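Local coordinates for protein D-alanyl transferase DltD (Enterococcus faecium TX0133A04, PDB 6PFX) that probably takes part in attaching D-alanine to lipoteichoic acid during cell wall biogenesis in this Gram-positive bacterium, at residues S45-R50 with V99-P104; E231-N236 with G240-F245; N297-D302 with G338-M343; F342-D345 with G350-G353. All blocks are in the same frame, centred on the assembly; numbering follows the deposited sequence.

Contact 1 (S45-R50 with V99-P104); sequences SSELSR and VFIISP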
# COMPACT_ATOMS: atom_id res chain seq x y z
N SER A 45 -2.80 -2.74 1.03
CA SER A 45 -2.83 -3.82 2.02
C SER A 45 -4.05 -4.69 1.73
O SER A 45 -4.39 -4.89 0.56
CB SER A 45 -2.76 -3.28 3.45
OG SER A 45 -3.64 -2.20 3.66
N SER A 46 -4.74 -5.17 2.77
CA SER A 46 -5.74 -6.22 2.59
C SER A 46 -6.92 -5.80 1.71
O SER A 46 -7.61 -6.68 1.18
CB SER A 46 -6.26 -6.70 3.95
OG SER A 46 -6.70 -5.61 4.73
N GLU A 47 -7.16 -4.50 1.53
CA GLU A 47 -8.28 -4.08 0.70
C GLU A 47 -8.12 -4.54 -0.74
O GLU A 47 -9.10 -4.64 -1.47
CB GLU A 47 -8.45 -2.56 0.76
CG GLU A 47 -7.36 -1.73 0.07
CD GLU A 47 -6.05 -1.68 0.83
OE1 GLU A 47 -5.96 -2.09 2.01
OE2 GLU A 47 -5.07 -1.23 0.22
N LEU A 48 -6.89 -4.82 -1.16
CA LEU A 48 -6.71 -5.23 -2.54
C LEU A 48 -7.21 -6.64 -2.82
O LEU A 48 -7.34 -7.02 -3.99
CB LEU A 48 -5.23 -5.11 -2.92
CG LEU A 48 -4.72 -3.66 -3.06
CD1 LEU A 48 -3.20 -3.65 -3.18
CD2 LEU A 48 -5.35 -2.99 -4.25
N SER A 49 -7.51 -7.42 -1.79
CA SER A 49 -8.11 -8.73 -1.99
C SER A 49 -9.64 -8.68 -2.07
O SER A 49 -10.27 -9.73 -2.22
CB SER A 49 -7.72 -9.68 -0.85
OG SER A 49 -8.42 -9.33 0.33
N ARG A 50 -10.25 -7.50 -1.98
CA ARG A 50 -11.71 -7.41 -1.99
C ARG A 50 -12.20 -7.47 -3.43
O ARG A 50 -12.57 -6.46 -4.05
CB ARG A 50 -12.19 -6.14 -1.28
CG ARG A 50 -11.72 -5.96 0.16
CD ARG A 50 -12.13 -7.12 1.07
NE ARG A 50 -11.33 -8.32 0.86
CZ ARG A 50 -11.76 -9.56 1.11
NH1 ARG A 50 -10.95 -10.59 0.88
NH2 ARG A 50 -12.98 -9.76 1.57
N VAL A 99 -0.31 3.14 -8.55
CA VAL A 99 -1.46 3.43 -7.69
C VAL A 99 -1.09 2.95 -6.30
O VAL A 99 -0.61 1.83 -6.13
CB VAL A 99 -2.72 2.71 -8.20
CG1 VAL A 99 -3.94 2.99 -7.31
CG2 VAL A 99 -3.05 3.15 -9.58
N PHE A 100 -1.29 3.81 -5.31
CA PHE A 100 -0.90 3.51 -3.94
C PHE A 100 -2.06 3.86 -3.02
O PHE A 100 -2.46 5.02 -2.94
CB PHE A 100 0.35 4.32 -3.56
CG PHE A 100 1.02 3.89 -2.27
CD1 PHE A 100 0.42 4.14 -1.06
CD2 PHE A 100 2.26 3.24 -2.28
CE1 PHE A 100 1.04 3.75 0.12
CE2 PHE A 100 2.87 2.85 -1.09
CZ PHE A 100 2.26 3.10 0.10
N ILE A 101 -2.56 2.87 -2.28
CA ILE A 101 -3.65 3.08 -1.32
C ILE A 101 -3.03 3.29 0.06
O ILE A 101 -2.38 2.38 0.58
CB ILE A 101 -4.61 1.88 -1.31
CG1 ILE A 101 -4.98 1.39 -2.71
CG2 ILE A 101 -5.87 2.25 -0.52
CD1 ILE A 101 -5.68 2.36 -3.54
N ILE A 102 -3.25 4.47 0.64
CA ILE A 102 -2.71 4.84 1.95
C ILE A 102 -3.77 4.50 3.00
O ILE A 102 -4.82 5.15 3.06
CB ILE A 102 -2.43 6.34 2.02
CG1 ILE A 102 -1.48 6.80 0.91
CG2 ILE A 102 -1.84 6.73 3.39
CD1 ILE A 102 -1.30 8.31 0.84
N SER A 103 -3.50 3.53 3.88
CA SER A 103 -4.45 3.22 4.96
C SER A 103 -4.18 4.10 6.18
O SER A 103 -3.08 4.06 6.73
CB SER A 103 -4.32 1.76 5.38
OG SER A 103 -4.73 0.89 4.35
N PRO A 104 -5.16 4.89 6.65
CA PRO A 104 -4.92 5.68 7.88
C PRO A 104 -4.51 4.82 9.07
O PRO A 104 -3.69 5.26 9.90
CB PRO A 104 -6.27 6.39 8.08
CG PRO A 104 -6.89 6.45 6.66
CD PRO A 104 -6.50 5.12 6.08
O HOH W 1 -3.83 0.42 2.04
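Glu47 OE2 takes two hydrogen bonds while resting against Ile101. One comes from Ser45 N at 2.8 Å, which reaches the syn side of the carboxylate from well out of its plane. The other comes from a water, also 2.8 Å from Glu47 OE2. On the hydrocarbon side the same oxygen lies 3.5 Å from Ile101 CB and almost as near to CG2. The Glu47 and Ile101 side chains run past each other in opposite directions. The water gives its second proton to Ile101 O at 2.8 Å, joining the two segments, and also accepts from Ser103 OG, at a distance short enough to be treated with caution. Ser45 OG donates to the syn lone pair of Glu47 OE1 at 2.8 Å. Two bonds from one serine thus fix the rotation of the carboxylate. The Glu47 chain can fold back this way because CG sits between the backbone N and the carbonyl carbon (chi1 70°) and the chain bends again at chi2.

The contact lies where the chain leaves two neighbouring parallel strands, 39-43 and 97-101, in the central sheet of an SGNH-hydrolase-like fold. Ser46 begins a short 3-10 turn just after the first strand, the place where SGNH enzymes carry their nucleophile, so Ser46 is probably that residue. Its OG is hydrogen-bonded to His348 NE2, consistent with a Ser-His-Asp triad.

On the far side of the turn, Arg50 grips one atom twice. NE and NH1 both point at Ser49 OG, close to the guanidinium plane, and Ser49 OG donates to Ser46 O.

Contact 2 (E231-N236 with G240-F245); sequences ERETTN and GLKNDF
Asn243 turns its amide toward Thr235 and Asn236 by placing CG opposite its own carbonyl carbon (chi1 -71°). Asn236 has CG between N and C instead (chi1 79°), which lays its amide alongside the first. The two amide planes are 24° apart and stacked, with the side chains running past each other in opposite directions. Asn236 ND2 bonds Asn243 O at 3.2 Å, from above the carbonyl plane. Asn236 N bonds Asn243 OD1 at 3.0 Å, again from above the plane. The other end of the Asn243 amide is straighter: ND2 donates nearly in plane to Thr235 OG1 at 3.0 Å.

The backbone is joined too. Asn243 N donates to Glu233 O at 2.9 Å, and Lys242 CA makes a CA-H...O contact with the same oxygen. Thr234 CG2 packs 3.4 Å from Leu241 O, while Thr234 OG1 bonds Gly230 O. Glu233 and Lys242 lie side by side, OE1 3.3 Å from CE, but Lys242 NZ makes its salt bridge with Asp244. A water bridges Thr234 O and Gly240 N.

The arrangement connects two consecutive helices: the side chain of Asn243, the first residue of helix 243-250, holds the linking loop, and Lys242 is the N-cap.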
# COMPACT_ATOMS: atom_id res chain seq x y z
N GLU A 231 -26.37 -3.27 -0.64
CA GLU A 231 -27.56 -3.43 0.19
C GLU A 231 -27.80 -4.90 0.51
O GLU A 231 -28.10 -5.26 1.65
CB GLU A 231 -28.76 -2.81 -0.52
CG GLU A 231 -30.01 -2.67 0.33
CD GLU A 231 -31.09 -1.90 -0.40
OE1 GLU A 231 -31.19 -2.04 -1.64
OE2 GLU A 231 -31.82 -1.15 0.28
N ARG A 232 -27.68 -5.76 -0.50
CA ARG A 232 -27.96 -7.18 -0.31
C ARG A 232 -26.93 -7.85 0.59
O ARG A 232 -27.26 -8.85 1.25
CB ARG A 232 -28.01 -7.83 -1.70
CG ARG A 232 -28.27 -9.32 -1.78
CD ARG A 232 -27.97 -9.81 -3.22
NE ARG A 232 -28.41 -8.83 -4.23
CZ ARG A 232 -27.83 -8.63 -5.41
NH1 ARG A 232 -26.76 -9.32 -5.77
NH2 ARG A 232 -28.31 -7.70 -6.23
N GLU A 233 -25.71 -7.34 0.64
CA GLU A 233 -24.62 -8.00 1.35
C GLU A 233 -24.36 -7.45 2.74
O GLU A 233 -23.40 -7.88 3.39
CB GLU A 233 -23.35 -7.98 0.49
CG GLU A 233 -23.60 -8.68 -0.84
CD GLU A 233 -22.35 -9.21 -1.52
OE1 GLU A 233 -21.24 -9.01 -0.99
OE2 GLU A 233 -22.50 -9.84 -2.60
N THR A 234 -25.20 -6.54 3.22
CA THR A 234 -25.01 -5.89 4.51
C THR A 234 -26.30 -5.90 5.33
O THR A 234 -26.61 -4.95 6.05
CB THR A 234 -24.50 -4.46 4.35
OG1 THR A 234 -25.47 -3.67 3.63
CG2 THR A 234 -23.17 -4.44 3.59
N THR A 235 -27.05 -6.99 5.25
CA THR A 235 -28.36 -7.02 5.88
C THR A 235 -28.36 -7.49 7.33
O THR A 235 -29.42 -7.46 7.96
CB THR A 235 -29.28 -7.95 5.09
OG1 THR A 235 -28.72 -9.26 5.11
CG2 THR A 235 -29.44 -7.48 3.66
N ASN A 236 -27.23 -7.91 7.90
CA ASN A 236 -27.27 -8.58 9.21
C ASN A 236 -26.75 -7.73 10.37
O ASN A 236 -26.50 -8.25 11.46
CB ASN A 236 -26.60 -9.96 9.16
CG ASN A 236 -25.09 -9.90 9.22
OD1 ASN A 236 -24.49 -8.84 9.26
ND2 ASN A 236 -24.47 -11.08 9.26
N GLY A 240 -23.69 -1.28 8.14
CA GLY A 240 -23.27 -1.32 6.76
C GLY A 240 -22.09 -2.22 6.50
O GLY A 240 -21.40 -2.04 5.48
N LEU A 241 -21.83 -3.19 7.37
CA LEU A 241 -20.70 -4.10 7.23
C LEU A 241 -21.14 -5.34 6.46
O LEU A 241 -22.27 -5.81 6.61
CB LEU A 241 -20.15 -4.53 8.60
CG LEU A 241 -19.75 -3.41 9.55
CD1 LEU A 241 -19.44 -3.94 10.95
CD2 LEU A 241 -18.55 -2.66 9.01
N LYS A 242 -20.24 -5.87 5.64
CA LYS A 242 -20.55 -7.11 4.93
C LYS A 242 -20.90 -8.19 5.95
O LYS A 242 -20.21 -8.36 6.95
CB LYS A 242 -19.34 -7.53 4.10
CG LYS A 242 -19.60 -8.71 3.22
CD LYS A 242 -18.59 -8.80 2.09
CE LYS A 242 -18.89 -9.98 1.19
NZ LYS A 242 -18.75 -11.28 1.89
N ASN A 243 -21.98 -8.93 5.66
CA ASN A 243 -22.51 -9.91 6.60
C ASN A 243 -21.44 -10.84 7.19
O ASN A 243 -21.37 -11.00 8.41
CB ASN A 243 -23.65 -10.71 5.96
CG ASN A 243 -24.90 -9.88 5.75
OD1 ASN A 243 -24.93 -8.70 6.11
ND2 ASN A 243 -25.93 -10.49 5.18
N ASP A 244 -20.61 -11.46 6.34
CA ASP A 244 -19.68 -12.45 6.90
C ASP A 244 -18.62 -11.78 7.78
O ASP A 244 -18.19 -12.37 8.78
CB ASP A 244 -19.07 -13.33 5.81
CG ASP A 244 -18.20 -12.56 4.84
OD1 ASP A 244 -18.36 -11.33 4.73
OD2 ASP A 244 -17.36 -13.20 4.16
N PHE A 245 -18.23 -10.55 7.45
CA PHE A 245 -17.30 -9.82 8.30
C PHE A 245 -17.92 -9.54 9.65
O PHE A 245 -17.29 -9.73 10.70
CB PHE A 245 -16.93 -8.50 7.62
CG PHE A 245 -15.92 -7.69 8.38
CD1 PHE A 245 -16.31 -6.85 9.41
CD2 PHE A 245 -14.58 -7.76 8.05
CE1 PHE A 245 -15.37 -6.09 10.08
CE2 PHE A 245 -13.64 -7.00 8.73
CZ PHE A 245 -14.04 -6.18 9.75
O HOH W 2 -26.16 -2.60 7.57

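Contact 3 (N297-D302 with G338-M343); sequences NEKWSD and GTNYFM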
# COMPACT_ATOMS: atom_id res chain seq x y z
N ASN A 297 -15.99 4.00 7.53
CA ASN A 297 -17.44 3.92 7.59
C ASN A 297 -17.97 4.71 8.77
O ASN A 297 -17.65 4.42 9.92
CB ASN A 297 -17.78 2.43 7.73
CG ASN A 297 -19.27 2.15 7.80
OD1 ASN A 297 -20.05 2.99 8.23
ND2 ASN A 297 -19.66 0.93 7.42
N GLU A 298 -18.79 5.74 8.48
CA GLU A 298 -19.25 6.63 9.54
C GLU A 298 -20.22 5.94 10.49
O GLU A 298 -20.26 6.26 11.68
CB GLU A 298 -19.88 7.89 8.96
CG GLU A 298 -19.99 9.02 9.99
CD GLU A 298 -20.57 10.29 9.41
OE1 GLU A 298 -20.76 11.25 10.18
OE2 GLU A 298 -20.83 10.33 8.19
N LYS A 299 -21.01 4.97 10.01
CA LYS A 299 -21.88 4.25 10.93
C LYS A 299 -21.05 3.50 11.96
O LYS A 299 -21.43 3.40 13.14
CB LYS A 299 -22.78 3.28 10.17
CG LYS A 299 -23.89 3.98 9.40
CD LYS A 299 -24.72 2.99 8.60
CE LYS A 299 -25.75 3.73 7.77
NZ LYS A 299 -26.49 2.85 6.83
N TRP A 300 -19.90 2.98 11.54
CA TRP A 300 -19.00 2.28 12.45
C TRP A 300 -18.25 3.24 13.36
O TRP A 300 -18.17 3.00 14.57
CB TRP A 300 -18.00 1.45 11.64
CG TRP A 300 -17.11 0.64 12.49
CD1 TRP A 300 -15.74 0.73 12.59
CD2 TRP A 300 -17.51 -0.38 13.40
NE1 TRP A 300 -15.28 -0.19 13.50
CE2 TRP A 300 -16.35 -0.88 14.02
CE3 TRP A 300 -18.75 -0.92 13.76
CZ2 TRP A 300 -16.39 -1.89 14.96
CZ3 TRP A 300 -18.78 -1.92 14.69
CH2 TRP A 300 -17.61 -2.40 15.28
N SER A 301 -17.71 4.34 12.84
CA SER A 301 -17.02 5.28 13.72
C SER A 301 -17.99 5.94 14.70
O SER A 301 -17.60 6.27 15.82
CB SER A 301 -16.25 6.33 12.90
OG SER A 301 -17.10 7.08 12.06
N ASP A 302 -19.25 6.14 14.29
CA ASP A 302 -20.24 6.63 15.25
C ASP A 302 -20.33 5.69 16.45
O ASP A 302 -20.44 6.13 17.60
CB ASP A 302 -21.61 6.71 14.58
CG ASP A 302 -21.80 7.93 13.69
OD1 ASP A 302 -20.95 8.86 13.67
OD2 ASP A 302 -22.83 7.96 12.99
N GLY A 338 -19.73 8.88 5.11
CA GLY A 338 -21.17 8.69 5.14
C GLY A 338 -21.81 8.11 3.91
O GLY A 338 -23.03 7.93 3.88
N THR A 339 -21.03 7.77 2.89
CA THR A 339 -21.56 7.21 1.65
C THR A 339 -21.80 5.72 1.85
O THR A 339 -20.86 4.95 2.08
CB THR A 339 -20.59 7.49 0.51
OG1 THR A 339 -20.42 8.91 0.38
CG2 THR A 339 -21.12 6.90 -0.77
N ASN A 340 -23.06 5.31 1.83
CA ASN A 340 -23.34 3.90 2.02
C ASN A 340 -22.59 3.05 1.00
O ASN A 340 -22.52 3.37 -0.19
CB ASN A 340 -24.84 3.63 1.93
CG ASN A 340 -25.59 4.13 3.15
OD1 ASN A 340 -25.01 4.34 4.20
ND2 ASN A 340 -26.90 4.32 3.01
N TYR A 341 -22.06 1.93 1.50
CA TYR A 341 -21.43 0.90 0.68
C TYR A 341 -20.11 1.36 0.09
O TYR A 341 -19.60 0.69 -0.82
CB TYR A 341 -22.39 0.40 -0.40
CG TYR A 341 -23.78 0.20 0.14
CD1 TYR A 341 -24.02 -0.55 1.28
CD2 TYR A 341 -24.86 0.82 -0.47
CE1 TYR A 341 -25.30 -0.71 1.78
CE2 TYR A 341 -26.13 0.68 0.02
CZ TYR A 341 -26.35 -0.09 1.14
OH TYR A 341 -27.64 -0.23 1.64
N PHE A 342 -19.55 2.48 0.57
CA PHE A 342 -18.23 2.89 0.11
C PHE A 342 -17.17 1.90 0.56
O PHE A 342 -16.29 1.52 -0.22
CB PHE A 342 -17.90 4.30 0.64
CG PHE A 342 -16.91 5.06 -0.21
CD1 PHE A 342 -17.34 5.81 -1.29
CD2 PHE A 342 -15.56 5.03 0.07
CE1 PHE A 342 -16.45 6.49 -2.08
CE2 PHE A 342 -14.66 5.71 -0.73
CZ PHE A 342 -15.11 6.45 -1.80
N MET A 343 -17.26 1.45 1.82
CA MET A 343 -16.38 0.45 2.39
C MET A 343 -17.13 -0.86 2.53
O MET A 343 -18.35 -0.88 2.74
CB MET A 343 -15.87 0.89 3.76
CG MET A 343 -15.37 2.30 3.77
SD MET A 343 -13.95 2.50 2.72
CE MET A 343 -12.71 1.74 3.74
O HOH W 3 -18.27 -0.83 5.87
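Glu298 and Gly338 form the close part of this surface contact, at the start of helix 298-304. The helix follows strand 288-293 of the central parallel sheet, and Asn297 is its N-cap. The partner loop, after strand 330-332, makes a type II beta turn from Thr339 to Phe342, with Tyr341 at positive phi.

The CA atoms of Glu298 and Gly338 are 5.2 Å apart. Glu298 CG lies anti to the backbone N (chi1 -163°), and the chain runs on extended until OE2 comes 3.5 Å from Gly338 CA. Glu298 CB also faces the glycine, and a backbone bond between Glu298 and Ala337 ties the helix start to the same loop. Nearby, the buried Met343 sets CG 4.2 Å from Asn297 N before its chain bends away.

The outer side is looser. Lys299 reaches out extended and crosses Asn340 at about a right angle. Its NZ makes only a weak hydrogen bond to Asn340 OD1, at 3.4 Å, and both residues are exposed.

Asn297 works in two directions. OD1 accepts weak capping bonds from Lys299 N, at 2.8 Å but bent, and from Trp300 N. ND2 bonds Phe239 O in another loop. The same ND2 also donates at 2.7 Å to a water, and that water makes a weak bond to Met343 O at 3.1 Å.

Contact 4 (F342-D345 with G350-G353); sequences FMED and GWKG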
# COMPACT_ATOMS: atom_id res chain seq x y z
N PHE A 342 -19.55 2.48 0.57
CA PHE A 342 -18.23 2.89 0.11
C PHE A 342 -17.17 1.90 0.56
O PHE A 342 -16.29 1.52 -0.22
CB PHE A 342 -17.90 4.30 0.64
CG PHE A 342 -16.91 5.06 -0.21
CD1 PHE A 342 -17.34 5.81 -1.29
CD2 PHE A 342 -15.56 5.03 0.07
CE1 PHE A 342 -16.45 6.49 -2.08
CE2 PHE A 342 -14.66 5.71 -0.73
CZ PHE A 342 -15.11 6.45 -1.80
N MET A 343 -17.26 1.45 1.82
CA MET A 343 -16.38 0.45 2.39
C MET A 343 -17.13 -0.86 2.53
O MET A 343 -18.35 -0.88 2.74
CB MET A 343 -15.87 0.89 3.76
CG MET A 343 -15.37 2.30 3.77
SD MET A 343 -13.95 2.50 2.72
CE MET A 343 -12.71 1.74 3.74
N GLU A 344 -16.39 -1.96 2.36
CA GLU A 344 -16.95 -3.30 2.55
C GLU A 344 -17.11 -3.61 4.03
O GLU A 344 -18.03 -4.34 4.41
CB GLU A 344 -16.02 -4.33 1.88
CG GLU A 344 -16.58 -5.74 1.91
CD GLU A 344 -15.70 -6.76 1.22
OE1 GLU A 344 -15.12 -7.63 1.92
OE2 GLU A 344 -15.62 -6.70 -0.02
N ASP A 345 -16.25 -3.06 4.87
CA ASP A 345 -16.26 -3.35 6.30
C ASP A 345 -15.69 -2.15 7.04
O ASP A 345 -15.94 -1.01 6.65
CB ASP A 345 -15.49 -4.65 6.56
CG ASP A 345 -14.10 -4.64 5.96
OD1 ASP A 345 -13.46 -3.57 5.99
OD2 ASP A 345 -13.65 -5.69 5.45
N GLY A 350 -14.80 -0.95 -0.60
CA GLY A 350 -15.86 -1.83 -1.02
C GLY A 350 -16.45 -1.32 -2.33
O GLY A 350 -15.85 -0.59 -3.06
N TRP A 351 -17.71 -1.74 -2.56
CA TRP A 351 -18.30 -1.61 -3.89
C TRP A 351 -18.28 -0.17 -4.41
O TRP A 351 -17.74 0.11 -5.49
CB TRP A 351 -19.73 -2.17 -3.85
CG TRP A 351 -19.81 -3.52 -3.17
CD1 TRP A 351 -19.67 -4.75 -3.76
CD2 TRP A 351 -20.03 -3.78 -1.77
NE1 TRP A 351 -19.78 -5.74 -2.81
CE2 TRP A 351 -20.02 -5.18 -1.59
CE3 TRP A 351 -20.24 -2.95 -0.65
CZ2 TRP A 351 -20.22 -5.77 -0.34
CZ3 TRP A 351 -20.44 -3.55 0.60
CH2 TRP A 351 -20.42 -4.95 0.74
N LYS A 352 -18.88 0.75 -3.67
CA LYS A 352 -18.93 2.13 -4.14
C LYS A 352 -17.58 2.81 -4.06
O LYS A 352 -17.29 3.70 -4.87
CB LYS A 352 -20.00 2.87 -3.33
CG LYS A 352 -21.41 2.51 -3.79
CD LYS A 352 -21.83 3.29 -5.01
CE LYS A 352 -22.10 4.75 -4.66
NZ LYS A 352 -22.07 5.62 -5.87
N GLY A 353 -16.74 2.39 -3.11
CA GLY A 353 -15.44 3.01 -2.94
C GLY A 353 -14.49 2.68 -4.07
O GLY A 353 -13.84 3.57 -4.63
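This is a buried loop-to-helix contact, in which the loop before helix 351-365 closes on that helix's N-terminal end. This loop carries Asp345 and His348 in the D-x-x-H spacing of the SGNH clan. Asp345 OD2 is hydrogen-bonded to His348 ND1 and OD1 to Ile347 N, which holds the carboxylate at both oxygens and fits the acid of a probable triad.

The closure centres on Phe342 O. It accepts from Gly350 N, the N-cap residue, at 2.9 Å, and weakly from Gly353 N at 3.1 Å, where the geometry is bent. The carbonyl holds the start of the helix firmly and the Gly353 amide only weakly. Glycines let the backbones meet closely: Gly350 CA is 3.4 Å from Glu344 N, and the CA atoms of Phe342 and Gly353 are only 4.1 Å apart.

Side chains pack around this core. Lys352 CB lies 3.9 Å from Phe342 CA, and the chain then bends away so that NZ bonds Ser223 OG. Trp351 brings CH2 to 4.1 Å from Glu344 CG. The two side chains cross at about a right angle. Glu344 itself is extended, and its OE1 is held by a salt bridge to Arg50 NH2.

Phe342 has CG anti to the backbone N (chi1 -154°), which brings the ring face against Gly353. Gly353 CA makes a CH-pi contact there, 3.4 Å from the Phe342 ring centroid and 4° off the ring normal.

Overall arrangement
Contacts 1 and 4 carry Ser46 and Asp345 of a probable Ser-His-Asp site, with His348 between the segments of contact 4; contact 2 touches the site and contact 3 lies nearby. The centres of contacts 1 and 4 are 12 Å apart, and the salt bridge Arg50 NH2 to Glu344 OE1, at 3.0 Å, joins them directly. Contacts 3 and 4 have centres 9 Å apart and share Phe342 and Met343. Contact 2 flanks both: Lys242 N lies 3.0 Å from Glu344 O, a probable hydrogen bond, while Thr234 packs on Tyr341. Leu241 and Phe245 of contact 2 also touch Asp345. Contact 1 has no touch with contact 2 or contact 3, whose nearest atoms are about 6 and 7 Å away.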